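Local coordinates for protein 2-aminomuconic 6-semialdehyde dehydrogenase (Pseudomonas sp., PDB 7BZV) that probably oxidises 2-aminomuconic 6-semialdehyde to 2-aminomuconate with NAD+ in the breakdown of 2-aminophenol, working as a tetramer, at residues B[7-12]-B[202-207]; B[64-69]-B[112-117]; B[84-89]-B[183-188]; B[144-149]-B[222-227]; B[152-157]-B[285-290]. One frame throughout, in Å; residues are numbered along the deposited sequence.

Contact 1. Residues B[7-12]-B[202-207]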
# COMPACT_ATOMS: atom_id res chain seq x y z
N ASN B 7 5.57 -42.04 -3.86
CA ASN B 7 4.64 -41.05 -3.36
C ASN B 7 4.95 -40.74 -1.89
O ASN B 7 5.61 -41.52 -1.20
CB ASN B 7 3.20 -41.54 -3.47
CG ASN B 7 2.84 -41.98 -4.87
OD1 ASN B 7 2.45 -41.17 -5.70
ND2 ASN B 7 2.94 -43.28 -5.13
N PHE B 8 4.46 -39.59 -1.43
CA PHE B 8 4.66 -39.16 -0.04
C PHE B 8 3.31 -38.63 0.47
O PHE B 8 2.87 -37.55 0.07
CB PHE B 8 5.78 -38.11 0.04
CG PHE B 8 6.21 -37.77 1.44
CD1 PHE B 8 6.91 -38.66 2.21
CD2 PHE B 8 5.91 -36.51 1.97
CE1 PHE B 8 7.29 -38.35 3.51
CE2 PHE B 8 6.28 -36.18 3.27
CZ PHE B 8 6.98 -37.09 4.03
N VAL B 9 2.64 -39.40 1.32
CA VAL B 9 1.29 -39.05 1.77
C VAL B 9 1.26 -39.16 3.28
O VAL B 9 1.58 -40.22 3.84
CB VAL B 9 0.21 -39.95 1.13
CG1 VAL B 9 -1.15 -39.70 1.78
CG2 VAL B 9 0.15 -39.70 -0.39
N ASP B 10 0.86 -38.08 3.94
CA ASP B 10 0.68 -38.05 5.39
C ASP B 10 1.93 -38.56 6.10
O ASP B 10 1.86 -39.37 7.03
CB ASP B 10 -0.54 -38.87 5.80
CG ASP B 10 -1.14 -38.41 7.13
OD1 ASP B 10 -0.80 -37.31 7.62
OD2 ASP B 10 -1.98 -39.16 7.68
N GLY B 11 3.09 -38.12 5.63
CA GLY B 11 4.36 -38.42 6.26
C GLY B 11 4.94 -39.77 5.92
O GLY B 11 5.99 -40.12 6.47
N LYS B 12 4.31 -40.54 5.03
CA LYS B 12 4.75 -41.89 4.72
C LYS B 12 5.03 -42.02 3.23
O LYS B 12 4.25 -41.51 2.40
CB LYS B 12 3.70 -42.93 5.16
CG LYS B 12 3.32 -42.86 6.65
CD LYS B 12 2.15 -43.78 7.00
CE LYS B 12 1.17 -43.10 7.96
NZ LYS B 12 -0.23 -43.06 7.42
N VAL B 202 1.04 -32.01 5.60
CA VAL B 202 1.19 -30.66 5.06
C VAL B 202 1.64 -30.70 3.61
O VAL B 202 1.10 -29.98 2.76
CB VAL B 202 2.16 -29.82 5.91
CG1 VAL B 202 2.41 -28.44 5.23
CG2 VAL B 202 1.60 -29.67 7.30
N PHE B 203 2.65 -31.51 3.30
CA PHE B 203 3.16 -31.65 1.94
C PHE B 203 2.97 -33.08 1.47
O PHE B 203 3.62 -34.00 1.98
CB PHE B 203 4.64 -31.25 1.85
CG PHE B 203 5.19 -31.30 0.44
CD1 PHE B 203 5.69 -32.49 -0.09
CD2 PHE B 203 5.22 -30.16 -0.35
CE1 PHE B 203 6.19 -32.53 -1.36
CE2 PHE B 203 5.73 -30.20 -1.63
CZ PHE B 203 6.20 -31.37 -2.14
N ASN B 204 2.11 -33.28 0.47
CA ASN B 204 1.82 -34.60 -0.07
C ASN B 204 2.14 -34.65 -1.55
O ASN B 204 1.88 -33.70 -2.29
CB ASN B 204 0.35 -34.95 0.13
CG ASN B 204 -0.05 -34.94 1.57
OD1 ASN B 204 0.29 -35.84 2.34
ND2 ASN B 204 -0.78 -33.90 1.97
N LEU B 205 2.73 -35.76 -1.97
CA LEU B 205 3.22 -35.94 -3.33
C LEU B 205 2.56 -37.18 -3.91
O LEU B 205 2.72 -38.28 -3.36
CB LEU B 205 4.74 -36.09 -3.37
CG LEU B 205 5.42 -36.51 -4.69
CD1 LEU B 205 5.32 -35.43 -5.70
CD2 LEU B 205 6.86 -36.84 -4.41
N VAL B 206 1.81 -37.00 -5.00
CA VAL B 206 1.22 -38.11 -5.75
C VAL B 206 1.74 -38.06 -7.18
O VAL B 206 1.69 -37.01 -7.82
CB VAL B 206 -0.32 -38.05 -5.75
CG1 VAL B 206 -0.84 -38.44 -4.37
CG2 VAL B 206 -0.81 -36.68 -6.15
N HIS B 207 2.17 -39.21 -7.69
CA HIS B 207 2.68 -39.29 -9.05
C HIS B 207 1.64 -39.81 -10.03
O HIS B 207 0.69 -40.53 -9.68
CB HIS B 207 3.91 -40.20 -9.10
CG HIS B 207 5.14 -39.59 -8.52
ND1 HIS B 207 5.76 -38.50 -9.09
CD2 HIS B 207 5.87 -39.91 -7.43
CE1 HIS B 207 6.83 -38.18 -8.38
NE2 HIS B 207 6.92 -39.02 -7.36
O HOH W 1 2.86 -35.52 4.25
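Phe8 and Leu205 form a single antiparallel hydrogen-bonded pair, their CA atoms 4.8 Å apart, with the axes of strand 7-9 and strand 203-205 at 145° to each other. Phe8 N donates to Leu205 O at 2.9 Å, and Leu205 N returns a bond to Phe8 O at 2.7 Å. Two asparagines prolong this pairing with their amides. Asn7, whose CG stands beside the backbone N (chi1 -54°), brings OD1 within 2.8 Å of His207 N, the donor lying nearly on the extension of the C=O bond. Asn204 answers from the other segment: its OD1 accepts the N-H of Asp10 at 2.8 Å and 174°. The ND2 groups are used as well, Asn7 ND2 by His35 O and Val14 O, Asn204 ND2 by Gly201 O. Val9 to Lys12 make a type I' turn, the tight reversal of a beta hairpin formed with strand 12-14, so Asn204 grips the hairpin tip and joins the small N-terminal sheet to strand 203-205 of the larger mixed sheet. A water accepts from Gly11 N and sits 2.8 Å from Phe203 O. The Phe8 ring presents its edge to the same carbonyl, CD2 to Phe203 O being 3.4 Å, while Phe8 CB rests on Leu205 CB at 4.1 Å. Asp10 pairs through OD2 with Arg51, in a salt bridge, and His207 NE2 bonds to Thr187.

Contact 2. Residues B[64-69]-B[112-117]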
# COMPACT_ATOMS: atom_id res chain seq x y z
N GLN B 64 6.08 -18.29 12.32
CA GLN B 64 6.61 -19.64 12.29
C GLN B 64 6.71 -20.14 10.86
O GLN B 64 7.64 -20.89 10.51
CB GLN B 64 5.73 -20.59 13.12
CG GLN B 64 5.84 -20.37 14.60
CD GLN B 64 4.76 -21.11 15.40
OE1 GLN B 64 3.59 -21.11 15.04
NE2 GLN B 64 5.18 -21.75 16.47
N ARG B 65 5.74 -19.79 10.02
CA ARG B 65 5.80 -20.26 8.64
C ARG B 65 6.92 -19.56 7.87
O ARG B 65 7.58 -20.18 7.04
CB ARG B 65 4.42 -20.10 8.00
CG ARG B 65 3.42 -21.08 8.67
CD ARG B 65 2.16 -21.30 7.88
NE ARG B 65 1.56 -20.04 7.47
CZ ARG B 65 0.72 -19.34 8.21
NH1 ARG B 65 0.36 -19.76 9.41
NH2 ARG B 65 0.23 -18.22 7.74
N VAL B 66 7.18 -18.29 8.18
CA VAL B 66 8.35 -17.63 7.63
C VAL B 66 9.57 -18.49 7.89
O VAL B 66 10.34 -18.82 6.97
CB VAL B 66 8.51 -16.22 8.24
CG1 VAL B 66 9.90 -15.67 7.87
CG2 VAL B 66 7.41 -15.25 7.74
N ASP B 67 9.76 -18.90 9.15
CA ASP B 67 10.91 -19.73 9.51
C ASP B 67 10.88 -21.08 8.79
O ASP B 67 11.92 -21.56 8.33
CB ASP B 67 10.94 -19.94 11.03
CG ASP B 67 11.31 -18.68 11.81
OD1 ASP B 67 11.70 -17.68 11.17
OD2 ASP B 67 11.19 -18.67 13.05
N TRP B 68 9.72 -21.73 8.72
CA TRP B 68 9.64 -23.01 8.01
C TRP B 68 10.09 -22.84 6.57
O TRP B 68 10.87 -23.64 6.05
CB TRP B 68 8.21 -23.55 8.03
CG TRP B 68 7.77 -24.28 9.27
CD1 TRP B 68 6.74 -23.94 10.10
CD2 TRP B 68 8.31 -25.49 9.78
NE1 TRP B 68 6.63 -24.85 11.12
CE2 TRP B 68 7.57 -25.82 10.94
CE3 TRP B 68 9.35 -26.33 9.37
CZ2 TRP B 68 7.84 -26.96 11.69
CZ3 TRP B 68 9.61 -27.45 10.12
CH2 TRP B 68 8.87 -27.75 11.27
N LEU B 69 9.61 -21.77 5.90
CA LEU B 69 9.95 -21.56 4.50
C LEU B 69 11.45 -21.39 4.34
O LEU B 69 12.04 -21.87 3.37
CB LEU B 69 9.23 -20.32 3.94
CG LEU B 69 7.71 -20.43 3.83
CD1 LEU B 69 7.14 -19.03 3.52
CD2 LEU B 69 7.32 -21.39 2.79
N ASN B 112 11.91 -15.75 -1.05
CA ASN B 112 11.16 -14.55 -1.41
C ASN B 112 9.79 -14.53 -0.72
O ASN B 112 9.33 -13.47 -0.27
CB ASN B 112 10.97 -14.48 -2.92
CG ASN B 112 12.30 -14.21 -3.70
OD1 ASN B 112 12.30 -14.16 -4.93
ND2 ASN B 112 13.41 -14.05 -2.99
N PHE B 113 9.05 -15.63 -0.77
CA PHE B 113 7.74 -15.62 -0.11
C PHE B 113 7.86 -15.62 1.40
O PHE B 113 6.94 -15.15 2.08
CB PHE B 113 6.86 -16.80 -0.62
CG PHE B 113 6.27 -16.50 -1.96
CD1 PHE B 113 5.32 -15.51 -2.07
CD2 PHE B 113 6.76 -17.10 -3.11
CE1 PHE B 113 4.81 -15.14 -3.30
CE2 PHE B 113 6.25 -16.73 -4.36
CZ PHE B 113 5.28 -15.75 -4.45
N ALA B 114 8.96 -16.11 1.96
CA ALA B 114 9.16 -15.90 3.38
C ALA B 114 9.21 -14.40 3.72
O ALA B 114 8.59 -13.95 4.69
CB ALA B 114 10.43 -16.61 3.84
N ASP B 115 9.96 -13.62 2.93
CA ASP B 115 10.06 -12.18 3.12
C ASP B 115 8.70 -11.51 2.94
O ASP B 115 8.30 -10.66 3.76
CB ASP B 115 11.06 -11.55 2.12
CG ASP B 115 12.50 -11.96 2.36
OD1 ASP B 115 12.86 -12.47 3.44
OD2 ASP B 115 13.29 -11.81 1.43
N ILE B 116 7.97 -11.86 1.88
CA ILE B 116 6.65 -11.27 1.64
C ILE B 116 5.69 -11.55 2.78
O ILE B 116 4.96 -10.68 3.24
CB ILE B 116 6.07 -11.79 0.31
CG1 ILE B 116 6.88 -11.11 -0.79
CG2 ILE B 116 4.58 -11.44 0.18
CD1 ILE B 116 6.99 -11.87 -2.04
N LEU B 117 5.71 -12.78 3.27
CA LEU B 117 4.85 -13.13 4.40
C LEU B 117 5.25 -12.36 5.64
O LEU B 117 4.40 -11.86 6.38
CB LEU B 117 4.92 -14.63 4.67
CG LEU B 117 4.07 -15.18 5.84
CD1 LEU B 117 2.59 -14.88 5.66
CD2 LEU B 117 4.35 -16.72 5.99
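Leu117 is the main bump, pushing CD2 into the hollow outlined by Arg65, Val66 and Leu69. Its CG lies anti to the backbone N (chi1 180°), which carries the branch across to the other helix. There CD2 meets Val66 CG2 at 3.8 Å and Arg65 CB at 3.9 Å, with Leu69 CD1 farther off at 4.4 Å. The complementary dip is at Ala114, where a methyl is all the side chain there is. Leu69 fills it by laying CD1 over Ala114 CA at 3.7 Å, and its CB also reaches Ala114 CB at 3.9 Å. Val66 comes in from the neighbouring turn, setting CG2 3.5 Å from Ala114 O. Small against large in this way, the segments of helix 62-78 and helix 95-119 run nearly antiparallel, at 168°, with their axes 8.6 Å apart. Ala169 of helix 156-169 packs on both Leu69 and Leu117, making this a junction of three helices. No hydrogen bond links 64-69 to 112-117. The Arg65 guanidinium turns to Ala169 O and Thr60, and Asp115 to Arg70 of its own chain and Arg70 of a second subunit, which implies that the interface coheres by shape and exclusion of water, with charges kept to its margins.

Contact 3. Residues B[84-89]-B[183-188]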
# COMPACT_ATOMS: atom_id res chain seq x y z
N LEU B 84 20.08 -30.57 -8.50
CA LEU B 84 20.65 -30.36 -9.81
C LEU B 84 20.74 -31.67 -10.60
O LEU B 84 20.37 -31.73 -11.79
CB LEU B 84 22.05 -29.77 -9.66
CG LEU B 84 22.35 -28.39 -10.27
CD1 LEU B 84 23.90 -28.23 -10.18
CD2 LEU B 84 21.85 -28.26 -11.67
N ASP B 85 21.24 -32.73 -9.96
CA ASP B 85 21.45 -34.01 -10.64
C ASP B 85 20.12 -34.57 -11.11
O ASP B 85 19.97 -34.98 -12.27
CB ASP B 85 22.14 -35.02 -9.70
CG ASP B 85 23.61 -34.67 -9.42
OD1 ASP B 85 24.21 -33.85 -10.13
OD2 ASP B 85 24.17 -35.23 -8.46
N ALA B 86 19.12 -34.58 -10.22
CA ALA B 86 17.83 -35.13 -10.59
C ALA B 86 17.18 -34.32 -11.71
O ALA B 86 16.60 -34.89 -12.64
CB ALA B 86 16.90 -35.19 -9.37
N GLU B 87 17.24 -32.99 -11.61
CA GLU B 87 16.61 -32.15 -12.63
C GLU B 87 17.27 -32.37 -13.99
O GLU B 87 16.59 -32.49 -15.02
CB GLU B 87 16.68 -30.68 -12.20
CG GLU B 87 15.72 -29.78 -12.97
CD GLU B 87 14.35 -29.74 -12.33
OE1 GLU B 87 13.89 -30.81 -11.83
OE2 GLU B 87 13.74 -28.64 -12.30
N MET B 88 18.60 -32.47 -14.01
CA MET B 88 19.29 -32.62 -15.29
C MET B 88 19.02 -34.00 -15.89
O MET B 88 18.89 -34.12 -17.11
CB MET B 88 20.79 -32.39 -15.08
CG MET B 88 21.04 -30.90 -14.97
SD MET B 88 22.73 -30.33 -14.93
CE MET B 88 23.30 -30.77 -13.40
N ALA B 89 18.92 -35.04 -15.07
CA ALA B 89 18.68 -36.37 -15.62
C ALA B 89 17.29 -36.44 -16.24
O ALA B 89 17.12 -36.98 -17.33
CB ALA B 89 18.82 -37.43 -14.52
N PRO B 183 9.65 -36.41 -12.39
CA PRO B 183 9.26 -36.71 -11.00
C PRO B 183 10.32 -36.41 -9.95
O PRO B 183 9.99 -36.35 -8.75
CB PRO B 183 8.99 -38.23 -11.04
CG PRO B 183 9.97 -38.73 -12.14
CD PRO B 183 9.95 -37.64 -13.18
N GLY B 184 11.57 -36.23 -10.34
CA GLY B 184 12.68 -36.25 -9.40
C GLY B 184 12.75 -35.12 -8.39
O GLY B 184 12.77 -35.35 -7.17
N THR B 185 12.83 -33.88 -8.87
CA THR B 185 13.00 -32.80 -7.91
C THR B 185 11.79 -32.70 -6.99
O THR B 185 11.94 -32.30 -5.83
CB THR B 185 13.29 -31.46 -8.62
OG1 THR B 185 12.40 -31.22 -9.71
CG2 THR B 185 14.73 -31.51 -9.20
N ALA B 186 10.60 -33.09 -7.46
CA ALA B 186 9.43 -33.06 -6.59
C ALA B 186 9.57 -34.09 -5.49
O ALA B 186 9.20 -33.83 -4.34
CB ALA B 186 8.15 -33.32 -7.39
N THR B 187 10.10 -35.26 -5.83
CA THR B 187 10.35 -36.26 -4.79
C THR B 187 11.44 -35.80 -3.83
O THR B 187 11.32 -36.00 -2.62
CB THR B 187 10.70 -37.60 -5.44
OG1 THR B 187 9.68 -37.92 -6.40
CG2 THR B 187 10.80 -38.70 -4.39
N LEU B 188 12.51 -35.16 -4.33
CA LEU B 188 13.51 -34.62 -3.42
C LEU B 188 12.92 -33.51 -2.54
O LEU B 188 13.26 -33.38 -1.36
CB LEU B 188 14.70 -34.08 -4.20
CG LEU B 188 15.49 -35.13 -4.98
CD1 LEU B 188 16.63 -34.52 -5.76
CD2 LEU B 188 16.02 -36.22 -4.06
O HOH W 2 12.75 -33.38 -11.77
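Ala86 sets its CB against Leu188 CD1 at 3.7 Å, and this is the close-fitting half of the contact. Gly184 lies next to it, with its CA 5.4 Å from Ala86 CA; a methyl on the glycine would press tightly on Ala86 CB, so the lack of a side chain lets helix 80-91 approach helix 184-196. Their segments run at 155°, axes 8.8 Å apart. The side around Glu87 is polar and hydrated, with a water between the helices. Here the glutamate bends at chi2 (86°) and crosses the Thr185 side chain at about a right angle, placing OE1 where it accepts the Thr185 hydroxyl. That bond measures 2.6 Å between Thr185 OG1 and Glu87 OE1, but OE1 is crowded in the model and its exact place is uncertain. The water bridges the two segments, donating to Glu87 OE1 at 2.8 Å and accepting from Thr185 N at 2.9 Å. The second carboxylate oxygen, OE2, receives Leu157 N near the start of helix 156-169. An alanine in place of Glu87 would probably leave the Thr185 hydroxyl and Leu157 N without their acceptor and the bridging water with one anchor fewer. Leu157 N, bonded directly, and Thr185 N, reached through the water, both lie in the first turn of a helix, so the two helix ends would be expected to stabilise a negative charge on this buried carboxylate.

Contact 4. Residues B[144-149]-B[222-227]. With SO4 (sulfate ion), chain H.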
# COMPACT_ATOMS: atom_id res chain seq x y z
N LEU B 144 -6.81 -21.44 2.50
CA LEU B 144 -7.93 -21.99 1.75
C LEU B 144 -8.29 -23.38 2.24
O LEU B 144 -9.47 -23.70 2.43
CB LEU B 144 -7.58 -22.06 0.29
CG LEU B 144 -7.56 -20.71 -0.45
CD1 LEU B 144 -7.02 -20.97 -1.85
CD2 LEU B 144 -8.91 -20.02 -0.52
N GLY B 145 -7.28 -24.21 2.45
CA GLY B 145 -7.49 -25.60 2.81
C GLY B 145 -6.35 -26.42 2.25
O GLY B 145 -5.21 -26.29 2.67
N VAL B 146 -6.69 -27.30 1.32
CA VAL B 146 -5.75 -28.18 0.65
C VAL B 146 -5.71 -27.69 -0.78
O VAL B 146 -6.75 -27.64 -1.45
CB VAL B 146 -6.18 -29.65 0.73
CG1 VAL B 146 -5.18 -30.54 0.05
CG2 VAL B 146 -6.42 -30.09 2.22
N VAL B 147 -4.54 -27.26 -1.23
CA VAL B 147 -4.32 -26.73 -2.57
C VAL B 147 -3.76 -27.84 -3.46
O VAL B 147 -2.75 -28.48 -3.11
CB VAL B 147 -3.37 -25.53 -2.52
CG1 VAL B 147 -2.95 -25.10 -3.93
CG2 VAL B 147 -4.02 -24.40 -1.76
N GLY B 148 -4.41 -28.10 -4.59
CA GLY B 148 -3.89 -29.04 -5.56
C GLY B 148 -2.93 -28.35 -6.53
O GLY B 148 -3.25 -27.31 -7.09
N VAL B 149 -1.74 -28.93 -6.68
CA VAL B 149 -0.65 -28.35 -7.48
C VAL B 149 -0.31 -29.33 -8.60
O VAL B 149 0.20 -30.43 -8.35
CB VAL B 149 0.60 -28.03 -6.65
CG1 VAL B 149 1.69 -27.47 -7.55
CG2 VAL B 149 0.30 -27.07 -5.50
N PRO B 222 -13.90 -33.27 -4.52
CA PRO B 222 -14.80 -32.23 -4.01
C PRO B 222 -14.23 -31.46 -2.83
O PRO B 222 -14.77 -30.39 -2.50
CB PRO B 222 -16.08 -33.00 -3.64
CG PRO B 222 -15.61 -34.42 -3.36
CD PRO B 222 -14.35 -34.64 -4.20
N ASP B 223 -13.20 -31.99 -2.17
CA ASP B 223 -12.61 -31.40 -0.96
C ASP B 223 -11.30 -30.66 -1.24
O ASP B 223 -10.67 -30.17 -0.29
CB ASP B 223 -12.38 -32.47 0.12
CG ASP B 223 -13.66 -33.14 0.57
OD1 ASP B 223 -14.73 -32.49 0.46
OD2 ASP B 223 -13.60 -34.30 1.04
N ILE B 224 -10.87 -30.60 -2.49
CA ILE B 224 -9.78 -29.70 -2.83
C ILE B 224 -10.25 -28.26 -2.66
O ILE B 224 -11.41 -27.92 -2.93
CB ILE B 224 -9.32 -29.98 -4.27
CG1 ILE B 224 -7.80 -29.80 -4.40
CG2 ILE B 224 -10.07 -29.10 -5.23
CD1 ILE B 224 -6.98 -30.83 -3.64
N SER B 225 -9.37 -27.39 -2.20
CA SER B 225 -9.77 -26.03 -1.85
C SER B 225 -9.41 -25.03 -2.93
O SER B 225 -9.98 -23.92 -2.98
CB SER B 225 -9.13 -25.61 -0.52
OG SER B 225 -9.38 -26.57 0.51
N ALA B 226 -8.49 -25.39 -3.80
CA ALA B 226 -8.07 -24.54 -4.90
C ALA B 226 -7.20 -25.41 -5.79
O ALA B 226 -6.68 -26.44 -5.35
CB ALA B 226 -7.31 -23.30 -4.41
N ILE B 227 -7.09 -25.01 -7.05
CA ILE B 227 -6.29 -25.75 -8.02
C ILE B 227 -5.41 -24.75 -8.73
O ILE B 227 -5.90 -23.76 -9.28
CB ILE B 227 -7.12 -26.52 -9.06
CG1 ILE B 227 -8.13 -27.46 -8.40
CG2 ILE B 227 -6.19 -27.34 -9.95
CD1 ILE B 227 -9.34 -27.74 -9.30
S SO4 H . -13.54 -26.36 0.57
O1 SO4 H . -12.50 -26.62 1.56
O2 SO4 H . -13.00 -25.59 -0.54
O3 SO4 H . -14.62 -25.59 1.18
O4 SO4 H . -14.05 -27.63 0.08
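Leu144 CD1 presses on Ala226 CB at 3.5 Å, tighter than ordinary carbon contact, and Val147 CG2 lies farther out against the same methyl. Away from this pair, Val146 and Ile224 cross at about a right angle, CG1 to CD1 being 4.1 Å. Ile224 also lays CG1 over Gly148 N at 3.8 Å, and a CB on Gly148 would lie tight against that CG1. Around these apolar groups run backbone bonds. Gly148 N donates to Ala226 O at 2.9 Å in the parallel pairing of Gly148 with Ile227; separately, Ser225 N donates to Val146 O at 2.7 Å. Strand 134-150 here lies between strands 226-230 and 173-177, in the parallel part of a sheet consistent with the Rossmann-like cofactor domain of aldehyde dehydrogenases. At the polar edge, Ser225 OG accepts the N-H of Val146 at 2.9 Å and 153°. The same oxygen sits so close to Gly145 CA that a side chain there would clash with it. Its proton goes outward to O1 of a sulfate ion, probably from the crystallisation liquor, in a long bond of 3.3 Å from OG. An alanine in place of Ser225 would probably leave Val146 N without its acceptor here and the sulfate without this donor. One hydroxyl thus serves as both acceptor and donor, whereas Ala226 N is buried with no partner.

Contact 5. Residues B[152-157]-B[285-290]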
# COMPACT_ATOMS: atom_id res chain seq x y z
N PRO B 152 4.37 -28.53 -14.34
CA PRO B 152 4.79 -28.93 -15.68
C PRO B 152 6.20 -29.52 -15.71
O PRO B 152 6.94 -29.50 -14.73
CB PRO B 152 4.75 -27.61 -16.47
CG PRO B 152 5.16 -26.58 -15.44
CD PRO B 152 4.59 -27.09 -14.10
N TRP B 153 6.56 -30.03 -16.89
CA TRP B 153 7.86 -30.68 -17.07
C TRP B 153 8.96 -29.71 -17.53
O TRP B 153 10.12 -30.12 -17.55
CB TRP B 153 7.80 -31.84 -18.11
CG TRP B 153 7.14 -31.48 -19.40
CD1 TRP B 153 5.86 -31.78 -19.77
CD2 TRP B 153 7.70 -30.73 -20.50
NE1 TRP B 153 5.58 -31.22 -21.00
CE2 TRP B 153 6.70 -30.58 -21.47
CE3 TRP B 153 8.96 -30.17 -20.76
CZ2 TRP B 153 6.90 -29.91 -22.67
CZ3 TRP B 153 9.17 -29.51 -21.96
CH2 TRP B 153 8.13 -29.39 -22.90
N ASN B 154 8.65 -28.46 -17.91
CA ASN B 154 9.68 -27.65 -18.56
C ASN B 154 10.59 -26.97 -17.55
O ASN B 154 11.78 -26.77 -17.83
CB ASN B 154 9.06 -26.62 -19.49
CG ASN B 154 8.24 -25.56 -18.78
OD1 ASN B 154 7.47 -25.84 -17.86
ND2 ASN B 154 8.40 -24.34 -19.21
N LEU B 155 10.04 -26.61 -16.41
CA LEU B 155 10.78 -26.03 -15.29
C LEU B 155 10.27 -26.75 -14.04
O LEU B 155 9.55 -26.17 -13.22
CB LEU B 155 10.56 -24.52 -15.21
CG LEU B 155 10.94 -23.70 -16.44
CD1 LEU B 155 10.18 -22.33 -16.29
CD2 LEU B 155 12.43 -23.47 -16.66
N PRO B 156 10.61 -28.04 -13.88
CA PRO B 156 9.96 -28.83 -12.82
C PRO B 156 10.09 -28.23 -11.43
O PRO B 156 9.08 -27.98 -10.76
CB PRO B 156 10.66 -30.21 -12.92
CG PRO B 156 11.21 -30.28 -14.32
CD PRO B 156 11.57 -28.84 -14.67
N LEU B 157 11.32 -28.01 -10.94
CA LEU B 157 11.45 -27.51 -9.58
C LEU B 157 10.97 -26.06 -9.48
O LEU B 157 10.27 -25.70 -8.53
CB LEU B 157 12.89 -27.60 -9.09
CG LEU B 157 13.10 -27.13 -7.66
CD1 LEU B 157 12.44 -28.06 -6.66
CD2 LEU B 157 14.61 -27.01 -7.39
N GLN B 285 11.81 -24.32 -24.61
CA GLN B 285 10.72 -24.89 -23.83
C GLN B 285 10.42 -24.05 -22.59
O GLN B 285 10.09 -24.58 -21.55
CB GLN B 285 11.04 -26.32 -23.41
CG GLN B 285 11.27 -27.33 -24.59
CD GLN B 285 11.92 -28.63 -24.14
OE1 GLN B 285 11.44 -29.74 -24.43
NE2 GLN B 285 13.03 -28.51 -23.44
N VAL B 286 10.59 -22.75 -22.66
CA VAL B 286 10.09 -21.86 -21.62
C VAL B 286 8.81 -21.29 -22.16
O VAL B 286 8.76 -20.87 -23.32
CB VAL B 286 11.10 -20.76 -21.27
CG1 VAL B 286 10.67 -20.04 -19.99
CG2 VAL B 286 12.42 -21.40 -21.08
N CYS B 287 7.76 -21.30 -21.33
CA CYS B 287 6.50 -20.68 -21.73
C CYS B 287 6.69 -19.25 -22.19
O CYS B 287 5.83 -18.72 -22.91
CB CYS B 287 5.50 -20.77 -20.57
SG CYS B 287 6.21 -20.51 -18.86
N LEU B 288 7.76 -18.60 -21.75
CA LEU B 288 8.01 -17.18 -22.03
C LEU B 288 8.88 -16.95 -23.27
O LEU B 288 9.10 -15.80 -23.67
CB LEU B 288 8.67 -16.57 -20.80
CG LEU B 288 7.93 -16.83 -19.48
CD1 LEU B 288 8.73 -16.52 -18.25
CD2 LEU B 288 6.70 -15.97 -19.55
N CYS B 289 9.41 -18.00 -23.87
CA CYS B 289 10.24 -17.82 -25.05
C CYS B 289 9.49 -17.15 -26.20
O CYS B 289 8.28 -17.30 -26.36
CB CYS B 289 10.75 -19.18 -25.53
SG CYS B 289 12.07 -19.91 -24.56
N SER B 290 10.24 -16.44 -27.04
CA SER B 290 9.72 -15.85 -28.26
C SER B 290 9.65 -16.89 -29.38
O SER B 290 10.63 -17.60 -29.63
CB SER B 290 10.66 -14.74 -28.75
OG SER B 290 11.02 -13.92 -27.70
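Gln285 meets the 152-157 segment twice, by side chain and by backbone. Its side chain, extended beyond CG, crosses the Trp153 indole at about a right angle, with OE1 3.4 Å from Trp153 CZ3 and the amide and ring planes 57° apart. That amide is fixed elsewhere: OE1 accepts from Ile330 N and NE2 donates to Asn282 O. The Gln285 carbonyl receives Asn154 ND2 at 2.9 Å, with an N-H...O angle of 156°. It lies almost in the Asn154 amide plane, and this bond limits rotation of the amide, whose CG is set between the backbone N and the carbonyl carbon (chi1 66°). Val286 comes next, touching Leu155 loosely, CG1 to CD1 at 4.4 Å; Leu155 is the N-cap residue of helix 156-169. Cys287 then brings its backbone N to 3.8 Å from Asn154 ND2, while SG is 4.4 Å from that nitrogen. Cys287 N is buried and has no partner in the model. From Val286 to Cys289 the chain makes a type I turn, closed by Cys289 N on Val286 O, and Asn258 ND2 donates to the carbonyls of Cys287 and Cys289. Asn154 and Cys287 probably correspond to the family's oxyanion-hole asparagine and nucleophilic cysteine; although ND2 here bonds to Gln285 O, its closeness to Cys287 N is consistent with the oxyanion hole of an aldehyde dehydrogenase active site.

How the contacts relate
Contacts 1, 3 and 5 form a chain of touching sites leading to the probable active site at contact 5. Contact 1 joins contact 3 through His207 NE2 and Thr187 OG1, 3.1 Å apart, and their centres are 16 Å from each other. Contact 3 meets contact 5, 15 Å away between centres, where Glu87 OE2 lies 2.8 Å from Leu157 N, just beyond the N-cap of helix 156-169. Contacts 1 and 4 reach the same sheet without touching, with centres 15 Å apart. Strand 134-150 of contact 4 leads directly into the 152-157 segment. Contact 2 touches none of the others; its nearest atoms are about 8 Å from contact 1 and about 11 Å from contact 5.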